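Local atomic coordinates of member of s1p family of ribosomal proteins (Pyrococcus furiosus, PDB entry 5YH1), a protein that probably acts as an exonuclease on nucleic acids, its DHH domain, the part present here, binding manganese. Residues G26-S31 against A203-R208. Numbering follows the deposited sequence.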
loop_
_atom_site.group_PDB
_atom_site.type_symbol
_atom_site.label_atom_id
_atom_site.label_comp_id
_atom_site.label_asym_id
_atom_site.label_seq_id
_atom_site.Cartn_x
_atom_site.Cartn_y
_atom_site.Cartn_z
ATOM N N GLY A 26 -0.158 -31.086 31.124
ATOM C CA GLY A 26 -1.571 -31.355 30.917
ATOM C C GLY A 26 -2.253 -30.238 30.142
ATOM O O GLY A 26 -1.621 -29.579 29.304
ATOM N N PHE A 27 -3.545 -30.044 30.426
ATOM C CA PHE A 27 -4.376 -29.045 29.760
ATOM C C PHE A 27 -5.241 -28.277 30.755
ATOM O O PHE A 27 -5.406 -28.699 31.895
ATOM C CB PHE A 27 -5.262 -29.722 28.730
ATOM C CG PHE A 27 -4.499 -30.462 27.680
ATOM C CD1 PHE A 27 -3.687 -29.777 26.791
ATOM C CD2 PHE A 27 -4.590 -31.842 27.580
ATOM C CE1 PHE A 27 -2.980 -30.453 25.808
ATOM C CE2 PHE A 27 -3.886 -32.524 26.611
ATOM C CZ PHE A 27 -3.077 -31.830 25.718
ATOM N N LEU A 28 -5.793 -27.148 30.315
ATOM C CA LEU A 28 -6.613 -26.288 31.176
ATOM C C LEU A 28 -8.033 -26.811 31.358
ATOM O O LEU A 28 -8.739 -26.380 32.264
ATOM C CB LEU A 28 -6.679 -24.873 30.604
ATOM C CG LEU A 28 -5.381 -24.080 30.654
ATOM C CD1 LEU A 28 -5.492 -22.840 29.772
ATOM C CD2 LEU A 28 -5.047 -23.695 32.085
ATOM N N VAL A 29 -8.433 -27.726 30.483
ATOM C CA VAL A 29 -9.784 -28.264 30.433
ATOM C C VAL A 29 -9.700 -29.763 30.159
ATOM O O VAL A 29 -8.644 -30.248 29.740
ATOM C CB VAL A 29 -10.589 -27.619 29.287
ATOM C CG1 VAL A 29 -10.661 -26.108 29.465
ATOM C CG2 VAL A 29 -9.977 -27.960 27.933
ATOM N N LYS A 30 -10.811 -30.479 30.362
ATOM C CA LYS A 30 -10.918 -31.891 29.980
ATOM C C LYS A 30 -11.315 -31.988 28.519
ATOM O O LYS A 30 -12.252 -31.317 28.084
ATOM C CB LYS A 30 -11.970 -32.644 30.818
ATOM C CG LYS A 30 -11.942 -32.359 32.317
ATOM C CD LYS A 30 -12.136 -33.632 33.144
ATOM C CE LYS A 30 -12.754 -33.356 34.513
ATOM N NZ LYS A 30 -14.245 -33.389 34.465
ATOM N N SER A 31 -10.627 -32.844 27.769
ATOM C CA SER A 31 -10.843 -32.953 26.334
ATOM C C SER A 31 -10.124 -34.176 25.772
ATOM O O SER A 31 -8.899 -34.255 25.831
ATOM C CB SER A 31 -10.299 -31.701 25.623
ATOM O OG SER A 31 -10.362 -31.837 24.208
ATOM N N ALA A 203 -3.507 -22.880 20.639
ATOM C CA ALA A 203 -2.275 -22.111 20.769
ATOM C C ALA A 203 -1.968 -21.782 22.210
ATOM O O ALA A 203 -0.799 -21.716 22.607
ATOM C CB ALA A 203 -2.354 -20.837 19.941
ATOM N N THR A 204 -3.012 -21.525 22.993
ATOM C CA THR A 204 -2.820 -21.291 24.424
ATOM C C THR A 204 -2.248 -22.542 25.091
ATOM O O THR A 204 -1.316 -22.442 25.885
ATOM C CB THR A 204 -4.127 -20.849 25.114
ATOM O OG1 THR A 204 -4.540 -19.581 24.592
ATOM C CG2 THR A 204 -3.936 -20.727 26.612
ATOM N N GLU A 205 -2.756 -23.723 24.737
ATOM C CA GLU A 205 -2.212 -24.967 25.313
ATOM C C GLU A 205 -0.762 -25.172 24.855
ATOM O O GLU A 205 0.117 -25.437 25.683
ATOM C CB GLU A 205 -3.071 -26.183 24.978
ATOM C CG GLU A 205 -4.520 -26.100 25.459
ATOM C CD GLU A 205 -4.708 -26.169 26.981
ATOM O OE1 GLU A 205 -3.728 -26.326 27.739
ATOM O OE2 GLU A 205 -5.866 -26.067 27.438
ATOM N N VAL A 206 -0.484 -24.987 23.563
ATOM C CA VAL A 206 0.908 -25.066 23.096
ATOM C C VAL A 206 1.777 -24.094 23.880
ATOM O O VAL A 206 2.878 -24.457 24.329
ATOM C CB VAL A 206 1.071 -24.815 21.584
ATOM C CG1 VAL A 206 2.549 -24.741 21.215
ATOM C CG2 VAL A 206 0.400 -25.914 20.778
ATOM N N ALA A 207 1.283 -22.872 24.066
ATOM C CA ALA A 207 2.042 -21.857 24.800
ATOM C C ALA A 207 2.398 -22.302 26.220
ATOM O O ALA A 207 3.481 -21.999 26.715
ATOM C CB ALA A 207 1.282 -20.540 24.841
ATOM N N ARG A 208 1.482 -23.007 26.875
ATOM C CA ARG A 208 1.728 -23.526 28.224
ATOM C C ARG A 208 2.864 -24.559 28.225
ATOM O O ARG A 208 3.672 -24.586 29.153
ATOM C CB ARG A 208 0.447 -24.129 28.822
ATOM C CG ARG A 208 -0.632 -23.099 29.140
ATOM C CD ARG A 208 -1.936 -23.735 29.613
ATOM N NE ARG A 208 -1.690 -24.634 30.743
ATOM C CZ ARG A 208 -1.585 -25.963 30.666
ATOM N NH1 ARG A 208 -1.756 -26.618 29.525
ATOM N NH2 ARG A 208 -1.314 -26.649 31.760
#
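Glu205 and Arg208, one turn apart on helix 199-210, hold two backbone atoms of the loop, Gly26 O and Leu28 N. Glu205 OE2 accepts Leu28 N at 3.1 Å on its syn side (N-H...O 164°), and Tyr239 OH is its second partner. Arg208 NH1 gives Gly26 O a nearly straight bond of 3.0 Å (174°), with the oxygen in the guanidinium plane. The same Arg208 NH1 meets Glu205 OE1 at 2.7 Å, a salt bridge tying the two groups together. A bend at chi3 (54°) sets Arg208 NE beside Leu28, and NE forms a salt bridge with Glu215. Packing is tight here: Leu28 CG rests on Arg208 CD at 3.6 Å, and Phe27 CD1 lies 3.6 Å from Glu205 OE1, which sits in the ring plane at the edge. An alanine at Arg208 would probably leave Gly26 O and the carboxylates of Glu205 and Glu215 without this charged mate. Beyond Leu28 the contact fades: Val29 barely touches, and Lys30 is exposed to solvent. With the Thr204 side chain about 12 Å from the bound manganese, this is packing on a DHH-family helix, not metal site. The linker between helices 2-20 and 32-53 is thus pinned to helix 199-210, with Phe27 against helix 32-53, Val29 against helix 234-245, and helix 66-86 packing on Ala203 and Val206.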